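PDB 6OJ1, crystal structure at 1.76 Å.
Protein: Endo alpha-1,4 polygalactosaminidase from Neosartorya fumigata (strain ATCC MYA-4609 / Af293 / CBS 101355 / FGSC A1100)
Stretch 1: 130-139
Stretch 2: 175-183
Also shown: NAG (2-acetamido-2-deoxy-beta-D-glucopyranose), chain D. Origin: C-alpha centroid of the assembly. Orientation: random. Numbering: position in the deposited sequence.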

# COMPACT_ATOMS: atom_id res chain seq x y z
N MET A 130 11.62 -7.65 -7.07
CA MET A 130 11.15 -6.87 -5.92
C MET A 130 12.31 -6.42 -5.05
O MET A 130 12.24 -5.33 -4.47
CB MET A 130 10.14 -7.67 -5.10
CG MET A 130 8.88 -8.04 -5.91
SD MET A 130 8.22 -6.64 -6.85
CE MET A 130 7.34 -7.49 -8.18
N LEU A 131 13.37 -7.22 -4.94
CA LEU A 131 14.57 -6.75 -4.25
C LEU A 131 15.19 -5.56 -4.98
O LEU A 131 15.64 -4.61 -4.33
CB LEU A 131 15.60 -7.86 -4.12
CG LEU A 131 15.24 -9.03 -3.21
CD1 LEU A 131 16.36 -10.04 -3.24
CD2 LEU A 131 14.99 -8.53 -1.79
N ASP A 132 15.22 -5.61 -6.31
CA ASP A 132 15.71 -4.46 -7.08
C ASP A 132 14.86 -3.22 -6.82
O ASP A 132 15.38 -2.10 -6.72
CB ASP A 132 15.71 -4.77 -8.58
CG ASP A 132 16.70 -5.85 -9.00
OD1 ASP A 132 17.53 -6.28 -8.18
OD2 ASP A 132 16.62 -6.27 -10.17
N ARG A 133 13.53 -3.39 -6.72
CA ARG A 133 12.65 -2.25 -6.46
C ARG A 133 12.85 -1.73 -5.04
O ARG A 133 12.82 -0.51 -4.83
CB ARG A 133 11.19 -2.65 -6.69
CG ARG A 133 10.84 -2.80 -8.19
CD ARG A 133 9.42 -3.33 -8.42
NE ARG A 133 9.10 -3.40 -9.84
CZ ARG A 133 7.88 -3.65 -10.32
NH1 ARG A 133 6.85 -3.88 -9.51
NH2 ARG A 133 7.69 -3.67 -11.64
N LEU A 134 13.09 -2.63 -4.07
CA LEU A 134 13.40 -2.17 -2.71
C LEU A 134 14.73 -1.43 -2.66
O LEU A 134 14.87 -0.46 -1.90
CB LEU A 134 13.42 -3.37 -1.74
CG LEU A 134 12.04 -4.00 -1.51
CD1 LEU A 134 12.20 -5.29 -0.66
CD2 LEU A 134 11.05 -3.05 -0.85
N ASP A 135 15.72 -1.88 -3.44
CA ASP A 135 16.96 -1.12 -3.58
C ASP A 135 16.67 0.29 -4.05
O ASP A 135 17.21 1.26 -3.51
CB ASP A 135 17.91 -1.80 -4.58
CG ASP A 135 18.59 -3.04 -4.05
OD1 ASP A 135 18.43 -3.40 -2.86
OD2 ASP A 135 19.31 -3.67 -4.85
N MET A 136 15.83 0.42 -5.07
CA MET A 136 15.48 1.75 -5.57
C MET A 136 14.80 2.59 -4.49
O MET A 136 15.14 3.77 -4.31
CB MET A 136 14.57 1.65 -6.80
CG MET A 136 14.04 3.06 -7.19
SD MET A 136 12.90 3.00 -8.59
CE MET A 136 14.09 2.75 -9.88
N ALA A 137 13.85 2.01 -3.76
CA ALA A 137 13.19 2.74 -2.68
C ALA A 137 14.20 3.22 -1.65
O ALA A 137 14.17 4.39 -1.24
CB ALA A 137 12.13 1.87 -2.01
N ARG A 138 15.09 2.33 -1.21
CA ARG A 138 16.14 2.74 -0.28
C ARG A 138 17.00 3.86 -0.86
O ARG A 138 17.25 4.87 -0.20
CB ARG A 138 17.03 1.53 0.06
CG ARG A 138 18.24 1.91 0.92
CD ARG A 138 19.39 0.89 0.70
NE ARG A 138 19.76 0.77 -0.71
CZ ARG A 138 20.22 -0.33 -1.29
NH1 ARG A 138 20.40 -1.48 -0.60
NH2 ARG A 138 20.52 -0.30 -2.59
N ASP A 139 17.45 3.69 -2.11
CA ASP A 139 18.32 4.67 -2.73
C ASP A 139 17.64 6.02 -2.88
O ASP A 139 18.31 7.06 -2.82
CB ASP A 139 18.79 4.19 -4.11
CG ASP A 139 19.71 2.98 -4.04
OD1 ASP A 139 20.23 2.68 -2.94
OD2 ASP A 139 19.89 2.31 -5.08
N ASN A 175 11.41 -8.57 5.61
CA ASN A 175 12.80 -8.73 6.01
C ASN A 175 13.73 -7.97 5.08
O ASN A 175 14.72 -7.38 5.54
CB ASN A 175 13.15 -10.22 6.07
CG ASN A 175 12.36 -10.95 7.13
OD1 ASN A 175 11.91 -10.35 8.12
ND2 ASN A 175 12.17 -12.25 6.94
N ALA A 176 13.43 -7.97 3.78
CA ALA A 176 14.27 -7.24 2.83
C ALA A 176 14.16 -5.73 3.02
O ALA A 176 15.17 -5.01 2.93
CB ALA A 176 13.86 -7.59 1.40
N ALA A 177 12.94 -5.23 3.25
CA ALA A 177 12.78 -3.81 3.53
C ALA A 177 13.50 -3.42 4.82
O ALA A 177 14.21 -2.42 4.87
CB ALA A 177 11.29 -3.46 3.62
N HIS A 178 13.33 -4.22 5.87
CA HIS A 178 13.98 -3.87 7.13
C HIS A 178 15.49 -3.91 6.98
O HIS A 178 16.19 -3.11 7.61
CB HIS A 178 13.53 -4.81 8.25
CG HIS A 178 12.07 -4.71 8.58
ND1 HIS A 178 11.37 -5.71 9.22
CD2 HIS A 178 11.18 -3.71 8.36
CE1 HIS A 178 10.11 -5.34 9.37
NE2 HIS A 178 9.96 -4.13 8.86
N ALA A 179 16.01 -4.79 6.13
CA ALA A 179 17.46 -4.87 5.91
C ALA A 179 17.97 -3.63 5.22
O ALA A 179 19.16 -3.30 5.34
CB ALA A 179 17.81 -6.10 5.07
N ARG A 180 17.10 -2.93 4.51
CA ARG A 180 17.43 -1.68 3.84
C ARG A 180 17.00 -0.48 4.66
O ARG A 180 16.95 0.64 4.13
CB ARG A 180 16.77 -1.68 2.46
CG ARG A 180 17.32 -2.78 1.57
CD ARG A 180 16.34 -3.13 0.44
NE ARG A 180 16.99 -3.98 -0.57
CZ ARG A 180 17.25 -5.28 -0.41
NH1 ARG A 180 17.85 -5.95 -1.39
NH2 ARG A 180 16.93 -5.91 0.74
N ASN A 181 16.69 -0.68 5.95
CA ASN A 181 16.32 0.38 6.88
C ASN A 181 15.00 1.06 6.52
O ASN A 181 14.82 2.27 6.75
CB ASN A 181 17.43 1.42 7.00
CG ASN A 181 17.28 2.30 8.21
OD1 ASN A 181 16.97 1.83 9.30
ND2 ASN A 181 17.48 3.59 8.01
N MET A 182 14.07 0.32 5.93
CA MET A 182 12.75 0.85 5.62
C MET A 182 11.68 0.06 6.35
O MET A 182 11.82 -1.14 6.59
CB MET A 182 12.48 0.80 4.12
CG MET A 182 13.40 1.72 3.32
SD MET A 182 13.07 1.61 1.55
CE MET A 182 13.42 -0.10 1.25
N SER A 183 10.59 0.76 6.68
CA SER A 183 9.40 0.15 7.23
C SER A 183 8.51 -0.38 6.10
O SER A 183 8.72 -0.09 4.92
CB SER A 183 8.65 1.15 8.11
OG SER A 183 9.52 1.61 9.14
C1 NAG D . 17.38 4.47 9.13
C2 NAG D . 18.35 5.62 8.94
C3 NAG D . 18.50 6.39 10.25
C4 NAG D . 17.12 6.81 10.76
C5 NAG D . 16.15 5.63 10.78
C6 NAG D . 14.72 6.02 11.10
C7 NAG D . 20.36 4.17 9.00
C8 NAG D . 21.63 3.81 8.29
N2 NAG D . 19.64 5.15 8.44
O3 NAG D . 19.32 7.53 10.04
O4 NAG D . 17.23 7.33 12.08
O5 NAG D . 16.11 4.97 9.50
O6 NAG D . 14.20 6.92 10.13
O7 NAG D . 20.02 3.61 10.04

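Helix 130-139 packs beside a second helix and the loop that follows it; the two helix axes run 30° apart in direction and approach to 10.0 Å, and the contact buries 409 Å² in all. One salt bridge joins the stretches. The CA-to-CB bond of D135 points away from the partner, but with chi1 at -75° its carboxylate comes back to meet R180, whose extended chain (chi2 and chi3 both t) reaches across. D135 OD1 accepts from R180 NE at 2.8 Å and from R180 NH1 at 3.0 Å, lying at the edge of the guanidinium near its plane, where the N-H groups point. The third nitrogen, R180 NH2, turns back to its own stretch and donates to A176 O (3.0 Å), so that this nitrogen is also engaged. R138 NH1 lies 4.2 Å from R180 NE, a pairing of like charges tempered by D135 OD1, 3.6 Å from R138 NH1 in a purely electrostatic contact. R138 NE and R138 NH2 both bond D139 OD1 at 3.0 Å. Apolar packing adds to the salt bridge: A176, small and buried, lets two leucines close in, its CB lying 3.5 Å from both L131 CD2 and L134 CD1. L134 (m, t) also touches the aliphatic part of R180, where L134 CB lies 3.7 Å from R180 CD, so the arginine serves as both charge and hydrophobic cover. In the loop, the CA-to-CB bond of buried M182 points toward the first helix; M182 SD lies 3.7 Å from A137 CB and 3.5 Å from R138 N, while M182 CE reaches 3.5 Å from L134 O. The unbranched thioether suits this site, bringing SD and CE against the helix backbone. N181 makes no contact with the first helix; N181 ND2 is bonded covalently to NAG C1 (1.4 Å).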